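Local atomic coordinates of 49 protein (Murid herpesvirus 4, PDB entry 6A4V), a protein that probably interacts with the host poly(ADP-ribose) polymerase 1 and thereby facilitates replication of this gammaherpesvirus. Residues L90-L104 with G216-F230. Sequence-based numbering, arbitrary orientation.
Sequences LPHLRELIIRHLTLL and GLNVLVYWVSVFKLF
His100 NE2 donates a hydrogen bond to the backbone O of Gly216 at 2.9 Å. The N-H points at the oxygen at 152°, and the oxygen lies slightly out of the imidazole plane. CG of His100 stands anti to the backbone N (chi1 -159°), which carries the ring across to helix 213-235. Gly216 O also takes a weak helical bond from Leu220 N, so the imidazole probably supplies much of its hydrogen bonding. Leu104 packs beside it, with CD2 against Gly216 O and CD1 on Leu217 CD2. With no side chain on Gly216, Leu104 CD2 packs directly against its backbone.

Apolar groups fill the rest of the interface. Leu96 lies over one face of the Trp223 indole. Leu96 CD1 sits 3.9 Å from the centroid of the Trp223 six-membered ring, almost on the ring normal, in a CH-pi contact. Leu96 CD2 covers the CG end of the same face, and Tyr222 backs the opposite face. Leu93 splits its branches: CD2 meets Trp223 CZ3 at 3.8 Å, and CD1 touches Phe230 CD2 at 3.7 Å. Phe227 is a knob in a hole formed by Leu90, Leu93, Arg94 and Ile97. Leu93 CB comes to the edge of the Phe227 ring, 3.8 Å from Phe227 CD1. The aliphatic CG of Arg94 reaches Phe227 CZ at 3.5 Å, and Ile97 CD1 packs on Phe227 CB at 3.8 Å. Leu131, Leu132 and Leu135 of helix 131-146 also touch Phe227.

On helix 89-104, Arg99 forms a salt bridge with Glu300 of the second subunit. The two segments run antiparallel at 165°, with axes 10.4 Å apart. This is antiparallel helix packing with a knobs-into-holes element, joining sequence-distant helices within the mostly helical chain of this BRRF1-like family protein.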
ATOM      1  N   LEU B  90       6.932   4.481 -15.916  1.00 35.43           N
ATOM      2  CA  LEU B  90       7.250   5.315 -17.080  1.00 36.08           C
ATOM      3  C   LEU B  90       6.216   5.009 -18.149  1.00 36.70           C
ATOM      4  O   LEU B  90       5.592   5.926 -18.669  1.00 34.94           O
ATOM      5  CB  LEU B  90       8.695   5.114 -17.592  1.00 32.61           C
ATOM      6  CG  LEU B  90       9.847   5.569 -16.680  1.00 28.88           C
ATOM      7  CD1 LEU B  90      11.186   5.526 -17.392  1.00 24.72           C
ATOM      8  CD2 LEU B  90       9.640   6.966 -16.103  1.00 36.01           C
ATOM      9  N   PRO B  91       5.915   3.720 -18.447  1.00 41.97           N
ATOM     10  CA  PRO B  91       4.825   3.380 -19.358  1.00 39.05           C
ATOM     11  C   PRO B  91       3.518   4.085 -18.961  1.00 37.30           C
ATOM     12  O   PRO B  91       2.823   4.624 -19.762  1.00 39.82           O
ATOM     13  CB  PRO B  91       4.668   1.871 -19.169  1.00 39.67           C
ATOM     14  CG  PRO B  91       6.028   1.408 -18.739  1.00 36.35           C
ATOM     15  CD  PRO B  91       6.530   2.524 -17.857  1.00 43.95           C
ATOM     16  N   HIS B  92       3.200   4.083 -17.674  1.00 34.65           N
ATOM     17  CA  HIS B  92       1.992   4.774 -17.216  1.00 36.14           C
ATOM     18  C   HIS B  92       2.041   6.279 -17.539  1.00 37.29           C
ATOM     19  O   HIS B  92       1.102   6.856 -18.108  1.00 40.13           O
ATOM     20  CB  HIS B  92       1.842   4.627 -15.730  1.00 28.25           C
ATOM     21  CG  HIS B  92       0.588   5.221 -15.241  1.00 29.46           C
ATOM     22  ND1 HIS B  92      -0.621   4.591 -15.416  1.00 26.62           N
ATOM     23  CD2 HIS B  92       0.370   6.315 -14.485  1.00 33.54           C
ATOM     24  CE1 HIS B  92      -1.554   5.368 -14.920  1.00 28.66           C
ATOM     25  NE2 HIS B  92      -0.958   6.392 -14.251  1.00 30.86           N
ATOM     26  N   LEU B  93       3.121   6.913 -17.109  1.00 35.11           N
ATOM     27  CA  LEU B  93       3.316   8.343 -17.313  1.00 36.78           C
ATOM     28  C   LEU B  93       3.308   8.650 -18.807  1.00 31.50           C
ATOM     29  O   LEU B  93       2.646   9.582 -19.244  1.00 31.43           O
ATOM     30  CB  LEU B  93       4.605   8.807 -16.649  1.00 31.30           C
ATOM     31  CG  LEU B  93       4.488   9.052 -15.156  1.00 34.87           C
ATOM     32  CD1 LEU B  93       5.845   8.994 -14.527  1.00 35.44           C
ATOM     33  CD2 LEU B  93       3.854  10.397 -14.876  1.00 38.23           C
ATOM     34  N   ARG B  94       3.835   7.771 -19.624  1.00 34.81           N
ATOM     35  CA  ARG B  94       3.751   8.100 -21.059  1.00 39.23           C
ATOM     36  C   ARG B  94       2.297   8.121 -21.495  1.00 42.20           C
ATOM     37  O   ARG B  94       1.780   9.060 -22.131  1.00 44.26           O
ATOM     38  CB  ARG B  94       4.540   7.083 -21.862  1.00 33.37           C
ATOM     39  CG  ARG B  94       6.012   7.405 -21.982  1.00 36.43           C
ATOM     40  CD  ARG B  94       6.748   6.486 -22.969  1.00 32.28           C
ATOM     41  NE  ARG B  94       6.323   5.097 -22.902  1.00 36.00           N
ATOM     42  CZ  ARG B  94       6.924   4.187 -22.156  1.00 42.80           C
ATOM     43  NH1 ARG B  94       7.650   4.581 -21.130  1.00 52.48           N
ATOM     44  NH2 ARG B  94       6.748   2.899 -22.380  1.00 40.99           N
ATOM     45  N   GLU B  95       1.637   7.015 -21.188  1.00 45.06           N
ATOM     46  CA  GLU B  95       0.223   6.831 -21.495  1.00 38.44           C
ATOM     47  C   GLU B  95      -0.569   8.021 -20.941  1.00 33.77           C
ATOM     48  O   GLU B  95      -1.585   8.491 -21.561  1.00 36.94           O
ATOM     49  CB  GLU B  95      -0.214   5.443 -21.010  1.00 45.85           C
ATOM     50  CG  GLU B  95      -1.404   4.842 -21.727  1.00 61.02           C
ATOM     51  CD  GLU B  95      -1.298   4.611 -23.227  1.00 68.00           C
ATOM     52  OE1 GLU B  95      -0.431   3.796 -23.662  1.00 70.95           O
ATOM     53  OE2 GLU B  95      -2.092   5.247 -23.953  1.00 57.71           O
ATOM     54  N   LEU B  96      -0.132   8.621 -19.843  1.00 33.33           N
ATOM     55  CA  LEU B  96      -0.937   9.788 -19.357  1.00 38.00           C
ATOM     56  C   LEU B  96      -0.793  10.994 -20.300  1.00 47.28           C
ATOM     57  O   LEU B  96      -1.692  11.778 -20.439  1.00 49.21           O
ATOM     58  CB  LEU B  96      -0.487  10.147 -17.946  1.00 33.09           C
ATOM     59  CG  LEU B  96      -1.065  11.445 -17.393  1.00 40.67           C
ATOM     60  CD1 LEU B  96      -0.902  11.477 -15.880  1.00 36.45           C
ATOM     61  CD2 LEU B  96      -0.426  12.682 -18.004  1.00 38.45           C
ATOM     62  N   ILE B  97       0.387  11.141 -20.904  1.00 46.28           N
ATOM     63  CA  ILE B  97       0.749  12.338 -21.603  1.00 45.86           C
ATOM     64  C   ILE B  97       0.052  12.261 -22.958  1.00 46.90           C
ATOM     65  O   ILE B  97      -0.656  13.221 -23.364  1.00 46.60           O
ATOM     66  CB  ILE B  97       2.293  12.489 -21.698  1.00 41.11           C
ATOM     67  CG1 ILE B  97       2.862  13.234 -20.489  1.00 36.09           C
ATOM     68  CG2 ILE B  97       2.693  13.200 -22.997  1.00 49.74           C
ATOM     69  CD1 ILE B  97       4.371  13.113 -20.283  1.00 33.01           C
ATOM     70  N   ILE B  98       0.213  11.101 -23.615  1.00 40.29           N
ATOM     71  CA  ILE B  98      -0.530  10.777 -24.779  1.00 39.69           C
ATOM     72  C   ILE B  98      -2.006  11.146 -24.629  1.00 44.91           C
ATOM     73  O   ILE B  98      -2.668  11.328 -25.673  1.00 43.14           O
ATOM     74  CB  ILE B  98      -0.536   9.277 -25.135  1.00 36.39           C
ATOM     75  CG1 ILE B  98       0.810   8.840 -25.681  1.00 32.64           C
ATOM     76  CG2 ILE B  98      -1.650   9.065 -26.139  1.00 33.47           C
ATOM     77  CD1 ILE B  98       0.998   7.343 -25.848  1.00 35.02           C
ATOM     78  N   ARG B  99      -2.559  10.984 -23.423  1.00 48.03           N
ATOM     79  CA  ARG B  99      -3.984  11.224 -23.206  1.00 52.34           C
ATOM     80  C   ARG B  99      -4.208  12.721 -23.251  1.00 47.54           C
ATOM     81  O   ARG B  99      -5.119  13.206 -23.941  1.00 60.39           O
ATOM     82  CB  ARG B  99      -4.521  10.653 -21.884  1.00 64.21           C
ATOM     83  CG  ARG B  99      -5.483   9.482 -22.066  1.00 70.49           C
ATOM     84  CD  ARG B  99      -6.101   8.895 -20.796  1.00 78.91           C
ATOM     85  NE  ARG B  99      -5.198   8.059 -19.998  1.00 71.92           N
ATOM     86  CZ  ARG B  99      -4.598   8.446 -18.867  1.00 62.09           C
ATOM     87  NH1 ARG B  99      -4.920   9.598 -18.305  1.00 52.68           N
ATOM     88  NH2 ARG B  99      -3.729   7.650 -18.257  1.00 64.33           N
ATOM     89  N   HIS B 100      -3.380  13.451 -22.508  1.00 38.83           N
ATOM     90  CA  HIS B 100      -3.421  14.913 -22.527  1.00 44.82           C
ATOM     91  C   HIS B 100      -3.255  15.501 -23.932  1.00 56.98           C
ATOM     92  O   HIS B 100      -3.826  16.540 -24.223  1.00 58.59           O
ATOM     93  CB  HIS B 100      -2.277  15.458 -21.717  1.00 51.16           C
ATOM     94  CG  HIS B 100      -2.566  16.834 -21.308  1.00 48.93           C
ATOM     95  ND1 HIS B 100      -3.641  17.085 -20.534  1.00 45.71           N
ATOM     96  CD2 HIS B 100      -1.936  18.013 -21.529  1.00 55.10           C
ATOM     97  CE1 HIS B 100      -3.680  18.378 -20.238  1.00 54.69           C
ATOM     98  NE2 HIS B 100      -2.660  18.992 -20.871  1.00 52.88           N
ATOM     99  N   LEU B 101      -2.461  14.840 -24.789  1.00 58.09           N
ATOM    100  CA  LEU B 101      -2.237  15.321 -26.155  1.00 61.17           C
ATOM    101  C   LEU B 101      -3.538  15.180 -26.963  1.00 69.86           C
ATOM    102  O   LEU B 101      -3.912  16.135 -27.654  1.00 59.91           O
ATOM    103  CB  LEU B 101      -1.071  14.585 -26.839  1.00 58.95           C
ATOM    104  CG  LEU B 101       0.331  14.860 -26.264  1.00 59.07           C
ATOM    105  CD1 LEU B 101       1.330  13.828 -26.770  1.00 58.86           C
ATOM    106  CD2 LEU B 101       0.837  16.265 -26.600  1.00 56.00           C
ATOM    107  N   THR B 102      -4.202  14.010 -26.892  1.00 70.02           N
ATOM    108  CA  THR B 102      -5.445  13.779 -27.625  1.00 69.72           C
ATOM    109  C   THR B 102      -6.474  14.825 -27.164  1.00 67.08           C
ATOM    110  O   THR B 102      -7.076  15.504 -27.969  1.00 69.68           O
ATOM    111  CB  THR B 102      -5.984  12.350 -27.482  1.00 69.87           C
ATOM    112  OG1 THR B 102      -6.098  12.228 -26.071  1.00 67.65           O
ATOM    113  CG2 THR B 102      -5.130  11.249 -28.089  1.00 66.18           C
ATOM    114  N   LEU B 103      -6.592  15.025 -25.859  1.00 60.15           N
ATOM    115  CA  LEU B 103      -7.421  16.076 -25.339  1.00 62.13           C
ATOM    116  C   LEU B 103      -7.096  17.427 -25.991  1.00 68.04           C
ATOM    117  O   LEU B 103      -7.997  18.223 -26.230  1.00 59.49           O
ATOM    118  CB  LEU B 103      -7.219  16.163 -23.827  1.00 68.78           C
ATOM    119  CG  LEU B 103      -7.862  17.370 -23.141  1.00 79.25           C
ATOM    120  CD1 LEU B 103      -7.891  17.154 -21.635  1.00 83.88           C
ATOM    121  CD2 LEU B 103      -7.152  18.683 -23.477  1.00 76.81           C
ATOM    122  N   LEU B 104      -5.806  17.745 -26.177  1.00 74.16           N
ATOM    123  CA  LEU B 104      -5.447  19.074 -26.693  1.00 63.44           C
ATOM    124  C   LEU B 104      -5.942  19.197 -28.143  1.00 63.29           C
ATOM    125  O   LEU B 104      -6.257  20.317 -28.569  1.00 51.20           O
ATOM    126  CB  LEU B 104      -3.934  19.328 -26.595  1.00 66.02           C
ATOM    127  CG  LEU B 104      -3.381  19.688 -25.210  1.00 69.42           C
ATOM    128  CD1 LEU B 104      -1.884  19.907 -25.271  1.00 73.31           C
ATOM    129  CD2 LEU B 104      -4.058  20.905 -24.599  1.00 62.16           C
ATOM    130  N   GLY B 216      -4.361  24.062 -20.346  1.00 57.90           N
ATOM    131  CA  GLY B 216      -3.998  22.788 -21.002  1.00 57.80           C
ATOM    132  C   GLY B 216      -2.537  22.751 -21.482  1.00 65.46           C
ATOM    133  O   GLY B 216      -2.008  21.683 -21.787  1.00 70.79           O
ATOM    134  N   LEU B 217      -1.851  23.896 -21.547  1.00 56.01           N
ATOM    135  CA  LEU B 217      -0.423  23.880 -21.897  1.00 56.84           C
ATOM    136  C   LEU B 217       0.431  23.934 -20.637  1.00 65.76           C
ATOM    137  O   LEU B 217       1.396  23.199 -20.551  1.00 75.84           O
ATOM    138  CB  LEU B 217      -0.101  25.005 -22.885  1.00 54.46           C
ATOM    139  CG  LEU B 217      -0.622  24.733 -24.300  1.00 48.49           C
ATOM    140  CD1 LEU B 217      -0.049  25.701 -25.304  1.00 54.15           C
ATOM    141  CD2 LEU B 217      -0.322  23.320 -24.750  1.00 47.01           C
ATOM    142  N   ASN B 218       0.032  24.748 -19.655  1.00 59.35           N
ATOM    143  CA  ASN B 218       0.633  24.683 -18.340  1.00 64.32           C
ATOM    144  C   ASN B 218       0.705  23.224 -17.844  1.00 66.11           C
ATOM    145  O   ASN B 218       1.702  22.783 -17.287  1.00 70.05           O
ATOM    146  CB  ASN B 218      -0.108  25.611 -17.373  1.00 63.74           C
ATOM    147  CG  ASN B 218       0.340  27.055 -17.489  1.00 66.75           C
ATOM    148  OD1 ASN B 218       1.258  27.368 -18.244  1.00 76.22           O
ATOM    149  ND2 ASN B 218      -0.290  27.947 -16.742  1.00 68.55           N
ATOM    150  N   VAL B 219      -0.370  22.469 -18.052  1.00 66.29           N
ATOM    151  CA  VAL B 219      -0.488  21.112 -17.584  1.00 57.08           C
ATOM    152  C   VAL B 219       0.437  20.212 -18.414  1.00 51.80           C
ATOM    153  O   VAL B 219       1.035  19.276 -17.895  1.00 49.76           O
ATOM    154  CB  VAL B 219      -1.955  20.644 -17.682  1.00 57.15           C
ATOM    155  CG1 VAL B 219      -2.102  19.134 -17.769  1.00 58.74           C
ATOM    156  CG2 VAL B 219      -2.788  21.173 -16.536  1.00 60.45           C
ATOM    157  N   LEU B 220       0.481  20.436 -19.723  1.00 54.26           N
ATOM    158  CA  LEU B 220       1.386  19.649 -20.565  1.00 50.09           C
ATOM    159  C   LEU B 220       2.813  19.818 -20.075  1.00 47.97           C
ATOM    160  O   LEU B 220       3.615  18.886 -20.063  1.00 46.05           O
ATOM    161  CB  LEU B 220       1.336  20.120 -22.006  1.00 47.04           C
ATOM    162  CG  LEU B 220       2.295  19.354 -22.911  1.00 49.99           C
ATOM    163  CD1 LEU B 220       2.135  17.850 -22.719  1.00 55.40           C
ATOM    164  CD2 LEU B 220       2.067  19.726 -24.365  1.00 46.75           C
ATOM    165  N   VAL B 221       3.116  21.059 -19.709  1.00 46.77           N
ATOM    166  CA  VAL B 221       4.421  21.426 -19.364  1.00 44.93           C
ATOM    167  C   VAL B 221       4.791  20.643 -18.123  1.00 47.52           C
ATOM    168  O   VAL B 221       5.900  20.129 -18.010  1.00 56.41           O
ATOM    169  CB  VAL B 221       4.539  22.932 -19.073  1.00 43.62           C
ATOM    170  CG1 VAL B 221       5.677  23.206 -18.109  1.00 50.75           C
ATOM    171  CG2 VAL B 221       4.704  23.741 -20.330  1.00 43.92           C
ATOM    172  N   TYR B 222       3.876  20.701 -17.160  1.00 49.25           N
ATOM    173  CA  TYR B 222       4.096  20.166 -15.818  1.00 49.56           C
ATOM    174  C   TYR B 222       4.328  18.656 -15.951  1.00 49.42           C
ATOM    175  O   TYR B 222       5.258  18.139 -15.408  1.00 57.96           O
ATOM    176  CB  TYR B 222       2.879  20.501 -14.954  1.00 41.87           C
ATOM    177  CG  TYR B 222       2.787  19.827 -13.611  1.00 44.63           C
ATOM    178  CD1 TYR B 222       3.292  20.440 -12.472  1.00 40.00           C
ATOM    179  CD2 TYR B 222       2.136  18.614 -13.456  1.00 38.26           C
ATOM    180  CE1 TYR B 222       3.161  19.858 -11.225  1.00 38.91           C
ATOM    181  CE2 TYR B 222       1.975  18.034 -12.206  1.00 42.80           C
ATOM    182  CZ  TYR B 222       2.517  18.645 -11.086  1.00 42.71           C
ATOM    183  OH  TYR B 222       2.403  18.097  -9.833  1.00 35.92           O
ATOM    184  N   TRP B 223       3.493  17.990 -16.746  1.00 44.42           N
ATOM    185  CA  TRP B 223       3.650  16.568 -16.911  1.00 51.07           C
ATOM    186  C   TRP B 223       4.884  16.204 -17.730  1.00 51.02           C
ATOM    187  O   TRP B 223       5.445  15.133 -17.532  1.00 45.65           O
ATOM    188  CB  TRP B 223       2.396  15.917 -17.475  1.00 50.68           C
ATOM    189  CG  TRP B 223       1.346  15.856 -16.416  1.00 49.60           C
ATOM    190  CD1 TRP B 223       0.207  16.598 -16.345  1.00 53.89           C
ATOM    191  CD2 TRP B 223       1.355  15.034 -15.245  1.00 51.16           C
ATOM    192  NE1 TRP B 223      -0.499  16.285 -15.222  1.00 45.87           N
ATOM    193  CE2 TRP B 223       0.172  15.313 -14.535  1.00 55.02           C
ATOM    194  CE3 TRP B 223       2.187  14.013 -14.780  1.00 51.54           C
ATOM    195  CZ2 TRP B 223      -0.154  14.660 -13.341  1.00 51.72           C
ATOM    196  CZ3 TRP B 223       1.852  13.350 -13.624  1.00 37.64           C
ATOM    197  CH2 TRP B 223       0.725  13.708 -12.890  1.00 50.93           C
ATOM    198  N   VAL B 224       5.345  17.095 -18.603  1.00 48.89           N
ATOM    199  CA  VAL B 224       6.561  16.786 -19.297  1.00 46.86           C
ATOM    200  C   VAL B 224       7.688  16.852 -18.262  1.00 40.56           C
ATOM    201  O   VAL B 224       8.544  16.029 -18.237  1.00 45.43           O
ATOM    202  CB  VAL B 224       6.831  17.747 -20.476  1.00 48.47           C
ATOM    203  CG1 VAL B 224       8.309  17.902 -20.748  1.00 50.12           C
ATOM    204  CG2 VAL B 224       6.139  17.326 -21.754  1.00 46.18           C
ATOM    205  N   SER B 225       7.687  17.901 -17.456  1.00 37.19           N
ATOM    206  CA  SER B 225       8.672  18.098 -16.451  1.00 43.87           C
ATOM    207  C   SER B 225       8.677  16.872 -15.516  1.00 43.96           C
ATOM    208  O   SER B 225       9.695  16.345 -15.245  1.00 40.18           O
ATOM    209  CB  SER B 225       8.453  19.363 -15.661  1.00 42.76           C
ATOM    210  OG  SER B 225       8.067  20.476 -16.479  1.00 46.04           O
ATOM    211  N   VAL B 226       7.513  16.490 -15.004  1.00 38.53           N
ATOM    212  CA  VAL B 226       7.415  15.365 -14.128  1.00 37.99           C
ATOM    213  C   VAL B 226       7.949  14.133 -14.853  1.00 33.43           C
ATOM    214  O   VAL B 226       8.679  13.352 -14.296  1.00 37.53           O
ATOM    215  CB  VAL B 226       5.984  15.095 -13.634  1.00 34.70           C
ATOM    216  CG1 VAL B 226       5.944  13.770 -12.891  1.00 38.55           C
ATOM    217  CG2 VAL B 226       5.461  16.211 -12.773  1.00 31.81           C
ATOM    218  N   PHE B 227       7.553  13.939 -16.091  1.00 29.59           N
ATOM    219  CA  PHE B 227       8.058  12.751 -16.793  1.00 33.74           C
ATOM    220  C   PHE B 227       9.594  12.706 -16.841  1.00 34.62           C
ATOM    221  O   PHE B 227      10.211  11.584 -16.894  1.00 36.87           O
ATOM    222  CB  PHE B 227       7.506  12.728 -18.213  1.00 29.21           C
ATOM    223  CG  PHE B 227       7.914  11.534 -19.030  1.00 28.95           C
ATOM    224  CD1 PHE B 227       7.420  10.276 -18.718  1.00 31.21           C
ATOM    225  CD2 PHE B 227       8.679  11.672 -20.167  1.00 34.10           C
ATOM    226  CE1 PHE B 227       7.808   9.177 -19.464  1.00 38.01           C
ATOM    227  CE2 PHE B 227       9.042  10.565 -20.931  1.00 37.05           C
ATOM    228  CZ  PHE B 227       8.601   9.314 -20.578  1.00 34.78           C
ATOM    229  N   LYS B 228      10.224  13.885 -16.998  1.00 37.98           N
ATOM    230  CA  LYS B 228      11.670  13.946 -17.218  1.00 45.57           C
ATOM    231  C   LYS B 228      12.317  13.606 -15.873  1.00 43.25           C
ATOM    232  O   LYS B 228      13.263  12.796 -15.850  1.00 33.80           O
ATOM    233  CB  LYS B 228      12.103  15.259 -17.894  1.00 50.83           C
ATOM    234  CG  LYS B 228      13.542  15.736 -17.646  1.00 55.76           C
ATOM    235  CD  LYS B 228      14.557  15.271 -18.691  1.00 61.07           C
ATOM    236  CE  LYS B 228      15.851  16.066 -18.717  1.00 68.33           C
ATOM    237  NZ  LYS B 228      15.727  17.361 -19.427  1.00 67.68           N
ATOM    238  N   LEU B 229      11.716  14.086 -14.773  1.00 38.62           N
ATOM    239  CA  LEU B 229      12.260  13.777 -13.471  1.00 33.85           C
ATOM    240  C   LEU B 229      12.206  12.262 -13.248  1.00 34.81           C
ATOM    241  O   LEU B 229      13.216  11.647 -12.858  1.00 42.84           O
ATOM    242  CB  LEU B 229      11.486  14.499 -12.377  1.00 40.81           C
ATOM    243  CG  LEU B 229      11.992  15.829 -11.827  1.00 48.06           C
ATOM    244  CD1 LEU B 229      11.281  16.099 -10.515  1.00 56.52           C
ATOM    245  CD2 LEU B 229      13.490  15.874 -11.561  1.00 51.30           C
ATOM    246  N   PHE B 230      11.044  11.639 -13.439  1.00 37.40           N
ATOM    247  CA  PHE B 230      10.915  10.212 -13.149  1.00 33.68           C
ATOM    248  C   PHE B 230      11.826   9.459 -14.119  1.00 36.58           C
ATOM    249  O   PHE B 230      12.395   8.416 -13.808  1.00 33.78           O
ATOM    250  CB  PHE B 230       9.445   9.743 -13.218  1.00 32.49           C
ATOM    251  CG  PHE B 230       8.694   9.903 -11.921  1.00 29.31           C
ATOM    252  CD1 PHE B 230       9.084   9.202 -10.771  1.00 27.86           C
ATOM    253  CD2 PHE B 230       7.637  10.800 -11.809  1.00 29.90           C
ATOM    254  CE1 PHE B 230       8.413   9.366  -9.572  1.00 29.26           C
ATOM    255  CE2 PHE B 230       6.976  10.964 -10.595  1.00 30.74           C
ATOM    256  CZ  PHE B 230       7.337  10.232  -9.489  1.00 24.68           C
TER